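PDB 5D8N: leucine aminopeptidase A1, chloroplastic from Solanum lycopersicum, which catalyses the removal of N-terminal amino acids, preferably leucine, from peptides as a metal-dependent homohexamer, and also acts as a protein-folding chaperone. Local coordinates for residues D45-G50 with G104-V109; F279-F284 with H350-A355. The protein carries 1 engineered substitution. All blocks are in the same frame, centred on the assembly; numbering follows the deposited sequence.

Contact 1: residues D45-G50 with G104-V109; sequences DLLAIG and GRITLV
L47 and I49 each use their own N-H and C=O to bond the neighbouring strand, which joins 45-50 and 104-109 as parallel strands. L47 N donates to R105 O at 2.9 Å, and L47 O accepts from T107 N. Two residues on, I49 N donates to T107 O at 2.8 Å, and I49 O accepts from V109 N. The two carbonyls of the 104-109 strand, R105 O and T107 O, point almost straight at their donors, with C=O...N angles of 163° and 168°. A48 CA adds a CA-H...O contact to T107 O, 3.2 Å away. At the start of the pair a water takes over the bridging. It donates to D45 O and accepts from R105 NE at 3.1 Å, lying in the guanidinium plane at its edge. The rest of that guanidinium is held from outside: NH1 bonds to N98, and NH2 makes salt bridges to E86 and E87 of a second subunit.

The side chains alternate between two faces. On the face of A48 and T107, in one conformer, T107 CG2 packs against A48 CB at 3.5 Å. Its chi1 of -175° then sets OG1 anti to the backbone N, where it bonds to V97 O. L46 CD1 meets the aliphatic part of R105, 3.8 Å from CD. On the other face I49 and L108 run alongside each other in the same direction, with I49 CB 4.0 Å from L108 CD2.

Both strands are interior in the mixed sheet of the N-terminal domain, a member of the macro-domain clan. Strand 139-144 flanks 46-52, and strand 96-101 runs antiparallel beyond 104-112. Helix 119-134 covers L46, A48 and V109. Helix 67-75 packs on I49 and L108 from the other face.

Contact 2: residues F279-F284 with H350-A355; sequences FIHLCF and HFIVAA
H281 and H350 join their imidazoles through a hydrogen bond, H281 NE2 to H350 ND1 at 2.9 Å. Either nitrogen could be the donor. H281 CG is anti to the backbone N (chi1 -176°), which starts the ring toward H350. The rings meet rim to rim with their planes 28° apart. The remaining nitrogen of H350, NE2, bonds to E348, so both nitrogens of this buried ring have partners. H281 ND1 is hydrogen-bonded outside the two strands. C283 SG lies over one face of the H350 ring, 3.9 Å from its centroid. An alanine in place of H350 would probably leave H281 NE2 and E348 without this mate and uncover the sulfur of C283.

Two antiparallel hydrogen-bonded pairs satisfy the N and O of I280, V353, L282 and F351. I280 N donates to V353 O at 2.8 Å, and V353 N returns the bond to I280 O. L282 and F351 repeat the exchange, with F351 N 2.7 Å from L282 O. The non-hydrogen-bonded pairs alternate with these; on the far side of 279-284, the backbones of F279, H281 and C283 bond to L252, N250 and S248 of strand 247-252.

Apolar contacts fill both faces. F279 CZ touches I352 CG2 at 3.6 Å, and its CD2 meets A354 CB. On the opposite face the F351 ring receives F284 CB at its edge, 3.8 Å from CE1. Helices 229-242 and 327-342 cover this face, whereas Y398 stacks edge-to-face with F279 and H281 on the other. These are adjacent antiparallel strands in the mixed, helix-flanked central sheet of the M17 catalytic domain.

Contact 1 belongs to the N-terminal domain and contact 2 to the catalytic domain. Their centres are about 43 Å apart, and their nearest atoms about 33 Å. They lie on opposite sides of the chain's centre and follow one another in sequence. Contact 2 is nearer the catalytic machinery: the side chain of V353 is about 7 Å from that of the magnesium ligand K300, and the side chain of A354 is about 11 Å from that of R389, a predicted active-site residue. Contact 1 is remote from the catalytic metal ligands, but the side chain of R105, at the subunit interface, is about 7 Å from a bound magnesium ion.

Contact 1: residues D45-G50 with G104-V109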
loop_
_atom_site.group_PDB
_atom_site.type_symbol
_atom_site.label_atom_id
_atom_site.label_comp_id
_atom_site.label_asym_id
_atom_site.label_seq_id
_atom_site.Cartn_x
_atom_site.Cartn_y
_atom_site.Cartn_z
ATOM N N ASP A 45 -34.982 44.724 -0.075
ATOM C CA ASP A 45 -34.682 43.824 1.023
ATOM C C ASP A 45 -33.222 43.883 1.478
ATOM O O ASP A 45 -32.915 43.645 2.639
ATOM C CB ASP A 45 -35.035 42.393 0.648
ATOM C CG ASP A 45 -36.488 42.232 0.281
ATOM O OD1 ASP A 45 -37.317 42.994 0.812
ATOM O OD2 ASP A 45 -36.805 41.370 -0.566
ATOM N N LEU A 46 -32.318 44.126 0.547
ATOM C CA LEU A 46 -30.906 44.046 0.828
ATOM C C LEU A 46 -30.113 44.892 -0.143
ATOM O O LEU A 46 -30.195 44.720 -1.357
ATOM C CB LEU A 46 -30.433 42.599 0.731
ATOM C CG LEU A 46 -28.912 42.408 0.818
ATOM C CD1 LEU A 46 -28.392 42.659 2.227
ATOM C CD2 LEU A 46 -28.603 40.991 0.379
ATOM N N LEU A 47 -29.258 45.723 0.423
ATOM C CA LEU A 47 -28.297 46.505 -0.331
ATOM C C LEU A 47 -26.909 45.980 0.019
ATOM O O LEU A 47 -26.465 46.058 1.171
ATOM C CB LEU A 47 -28.410 47.978 0.088
ATOM C CG LEU A 47 -27.337 48.917 -0.471
ATOM C CD1 LEU A 47 -27.368 48.975 -1.995
ATOM C CD2 LEU A 47 -27.522 50.310 0.103
ATOM N N ALA A 48 -26.188 45.554 -1.006
ATOM C CA ALA A 48 -24.809 45.118 -0.845
ATOM C C ALA A 48 -23.870 46.139 -1.457
ATOM O O ALA A 48 -24.026 46.519 -2.623
ATOM C CB ALA A 48 -24.603 43.770 -1.537
ATOM N N ILE A 49 -22.868 46.531 -0.684
ATOM C CA ILE A 49 -21.905 47.527 -1.121
ATOM C C ILE A 49 -20.481 46.995 -1.080
ATOM O O ILE A 49 -20.003 46.502 -0.052
ATOM C CB ILE A 49 -21.959 48.750 -0.199
ATOM C CG1 ILE A 49 -23.341 49.386 -0.325
ATOM C CG2 ILE A 49 -20.873 49.753 -0.594
ATOM C CD1 ILE A 49 -23.695 50.227 0.883
ATOM N N GLY A 50 -19.812 47.083 -2.220
ATOM C CA GLY A 50 -18.449 46.577 -2.362
ATOM C C GLY A 50 -17.488 47.675 -1.988
ATOM O O GLY A 50 -17.551 48.748 -2.590
ATOM N N GLY A 104 -34.789 48.029 6.285
ATOM C CA GLY A 104 -33.909 47.360 5.343
ATOM C C GLY A 104 -32.712 46.623 5.911
ATOM O O GLY A 104 -32.620 46.358 7.116
ATOM N N ARG A 105 -31.809 46.250 5.004
ATOM C CA ARG A 105 -30.631 45.484 5.372
ATOM C C ARG A 105 -29.474 45.935 4.492
ATOM O O ARG A 105 -29.615 46.014 3.275
ATOM C CB ARG A 105 -30.944 44.001 5.191
ATOM C CG ARG A 105 -29.893 43.070 5.738
ATOM C CD ARG A 105 -30.226 41.629 5.401
ATOM N NE ARG A 105 -31.232 41.060 6.296
ATOM C CZ ARG A 105 -30.963 40.381 7.405
ATOM N NH1 ARG A 105 -29.720 40.242 7.833
ATOM N NH2 ARG A 105 -31.937 39.761 8.051
ATOM N N ILE A 106 -28.317 46.137 5.104
ATOM C CA ILE A 106 -27.116 46.443 4.365
ATOM C C ILE A 106 -26.049 45.388 4.610
ATOM O O ILE A 106 -25.859 44.941 5.738
ATOM C CB ILE A 106 -26.567 47.827 4.741
ATOM C CG1 ILE A 106 -27.482 48.876 4.120
ATOM C CG2 ILE A 106 -25.167 48.031 4.170
ATOM C CD1 ILE A 106 -27.175 50.316 4.497
ATOM N N THR A 107 -25.348 44.978 3.557
ATOM C CA THR A 107 -24.102 44.238 3.741
ATOM C C THR A 107 -22.941 44.939 3.046
ATOM O O THR A 107 -23.034 45.298 1.869
ATOM C CB THR A 107 -24.198 42.768 3.285
ATOM O OG1 THR A 107 -22.983 42.069 3.605
ATOM C CG2 THR A 107 -24.487 42.671 1.795
ATOM N N LEU A 108 -21.870 45.170 3.804
ATOM C CA LEU A 108 -20.617 45.656 3.234
ATOM C C LEU A 108 -19.734 44.467 2.918
ATOM O O LEU A 108 -19.610 43.554 3.721
ATOM C CB LEU A 108 -19.886 46.547 4.234
ATOM C CG LEU A 108 -20.704 47.700 4.834
ATOM C CD1 LEU A 108 -19.762 48.505 5.709
ATOM C CD2 LEU A 108 -21.302 48.578 3.742
ATOM N N VAL A 109 -19.152 44.460 1.729
ATOM C CA VAL A 109 -18.337 43.350 1.261
ATOM C C VAL A 109 -16.952 43.858 0.928
ATOM O O VAL A 109 -16.804 44.794 0.134
ATOM C CB VAL A 109 -18.939 42.740 -0.018
ATOM C CG1 VAL A 109 -18.063 41.611 -0.523
ATOM C CG2 VAL A 109 -20.344 42.226 0.267
HETATM O O HOH W 1 -33.958 41.650 4.928
#

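Contact 2: residues F279-F284 with H350-A355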
loop_
_atom_site.group_PDB
_atom_site.type_symbol
_atom_site.label_atom_id
_atom_site.label_comp_id
_atom_site.label_asym_id
_atom_site.label_seq_id
_atom_site.Cartn_x
_atom_site.Cartn_y
_atom_site.Cartn_z
ATOM N N PHE A 279 -21.887 10.035 -30.600
ATOM C CA PHE A 279 -20.885 11.029 -30.954
ATOM C C PHE A 279 -21.662 12.287 -31.332
ATOM O O PHE A 279 -22.451 12.289 -32.270
ATOM C CB PHE A 279 -20.024 10.482 -32.100
ATOM C CG PHE A 279 -18.837 11.339 -32.429
ATOM C CD1 PHE A 279 -18.966 12.454 -33.247
ATOM C CD2 PHE A 279 -17.569 10.947 -32.039
ATOM C CE1 PHE A 279 -17.864 13.231 -33.566
ATOM C CE2 PHE A 279 -16.472 11.713 -32.367
ATOM C CZ PHE A 279 -16.612 12.864 -33.113
ATOM N N ILE A 280 -21.429 13.346 -30.581
ATOM C CA ILE A 280 -22.183 14.571 -30.678
ATOM C C ILE A 280 -21.443 15.612 -31.493
ATOM O O ILE A 280 -20.289 15.957 -31.204
ATOM C CB ILE A 280 -22.445 15.140 -29.271
ATOM C CG1 ILE A 280 -23.298 14.171 -28.458
ATOM C CG2 ILE A 280 -23.139 16.481 -29.378
ATOM C CD1 ILE A 280 -23.287 14.471 -26.975
ATOM N N HIS A 281 -22.119 16.109 -32.524
ATOM C CA HIS A 281 -21.586 17.179 -33.365
ATOM C C HIS A 281 -22.575 18.330 -33.537
ATOM O O HIS A 281 -23.584 18.204 -34.222
ATOM C CB HIS A 281 -21.171 16.618 -34.725
ATOM C CG HIS A 281 -20.520 17.620 -35.622
ATOM N ND1 HIS A 281 -20.427 17.444 -36.988
ATOM C CD2 HIS A 281 -20.031 18.862 -35.369
ATOM C CE1 HIS A 281 -19.796 18.481 -37.517
ATOM N NE2 HIS A 281 -19.565 19.367 -36.562
ATOM N N LEU A 282 -22.317 19.436 -32.864
ATOM C CA LEU A 282 -23.097 20.659 -33.070
ATOM C C LEU A 282 -22.266 21.618 -33.889
ATOM O O LEU A 282 -21.029 21.624 -33.789
ATOM C CB LEU A 282 -23.407 21.339 -31.742
ATOM C CG LEU A 282 -24.283 20.573 -30.758
ATOM C CD1 LEU A 282 -24.291 21.269 -29.402
ATOM C CD2 LEU A 282 -25.698 20.503 -31.288
ATOM N N CYS A 283 -22.945 22.414 -34.705
ATOM C CA CYS A 283 -22.291 23.475 -35.464
ATOM C C CYS A 283 -23.051 24.788 -35.355
ATOM O O CYS A 283 -24.245 24.844 -35.673
ATOM C CB CYS A 283 -22.177 23.103 -36.939
ATOM S SG CYS A 283 -21.191 24.315 -37.875
ATOM N N PHE A 284 -22.365 25.814 -34.869
ATOM C CA PHE A 284 -22.914 27.152 -34.811
ATOM C C PHE A 284 -22.416 27.956 -35.995
ATOM O O PHE A 284 -21.206 27.999 -36.238
ATOM C CB PHE A 284 -22.537 27.887 -33.516
ATOM C CG PHE A 284 -22.808 29.360 -33.577
ATOM C CD1 PHE A 284 -24.048 29.848 -33.269
ATOM C CD2 PHE A 284 -21.849 30.237 -34.078
ATOM C CE1 PHE A 284 -24.328 31.185 -33.439
ATOM C CE2 PHE A 284 -22.133 31.577 -34.278
ATOM C CZ PHE A 284 -23.385 32.047 -33.957
ATOM N N HIS A 350 -17.601 24.430 -34.307
ATOM C CA HIS A 350 -18.008 23.036 -34.168
ATOM C C HIS A 350 -17.799 22.559 -32.737
ATOM O O HIS A 350 -16.748 22.819 -32.133
ATOM C CB HIS A 350 -17.179 22.193 -35.123
ATOM C CG HIS A 350 -17.403 22.543 -36.555
ATOM N ND1 HIS A 350 -18.225 21.808 -37.374
ATOM C CD2 HIS A 350 -16.905 23.539 -37.318
ATOM C CE1 HIS A 350 -18.295 22.386 -38.558
ATOM N NE2 HIS A 350 -17.445 23.396 -38.569
ATOM N N PHE A 351 -18.867 22.037 -32.147
ATOM C CA PHE A 351 -18.815 21.505 -30.791
ATOM C C PHE A 351 -18.885 19.982 -30.852
ATOM O O PHE A 351 -19.853 19.421 -31.372
ATOM C CB PHE A 351 -19.978 22.029 -29.945
ATOM C CG PHE A 351 -20.172 23.509 -29.987
ATOM C CD1 PHE A 351 -20.787 24.117 -31.080
ATOM C CD2 PHE A 351 -19.696 24.306 -28.969
ATOM C CE1 PHE A 351 -20.994 25.485 -31.081
ATOM C CE2 PHE A 351 -19.806 25.686 -29.012
ATOM C CZ PHE A 351 -20.457 26.284 -30.065
ATOM N N ILE A 352 -17.840 19.312 -30.371
ATOM C CA ILE A 352 -17.671 17.874 -30.593
ATOM C C ILE A 352 -17.406 17.107 -29.303
ATOM O O ILE A 352 -16.536 17.491 -28.536
ATOM C CB ILE A 352 -16.533 17.657 -31.594
ATOM C CG1 ILE A 352 -16.947 18.181 -32.970
ATOM C CG2 ILE A 352 -16.169 16.190 -31.687
ATOM C CD1 ILE A 352 -15.784 18.475 -33.880
ATOM N N VAL A 353 -18.256 16.126 -29.013
ATOM C CA VAL A 353 -18.127 15.279 -27.843
ATOM C C VAL A 353 -18.356 13.813 -28.203
ATOM O O VAL A 353 -19.442 13.436 -28.655
ATOM C CB VAL A 353 -19.149 15.644 -26.759
ATOM C CG1 VAL A 353 -19.034 14.680 -25.585
ATOM C CG2 VAL A 353 -18.914 17.064 -26.253
ATOM N N ALA A 354 -17.320 12.996 -28.026
ATOM C CA ALA A 354 -17.453 11.555 -28.195
ATOM C C ALA A 354 -17.894 10.916 -26.884
ATOM O O ALA A 354 -17.065 10.634 -25.996
ATOM C CB ALA A 354 -16.143 10.956 -28.672
ATOM N N ALA A 355 -19.208 10.804 -26.720
ATOM C CA ALA A 355 -19.780 10.435 -25.440
ATOM C C ALA A 355 -19.938 8.914 -25.301
ATOM O O ALA A 355 -20.341 8.207 -26.225
ATOM C CB ALA A 355 -21.130 11.102 -25.266
#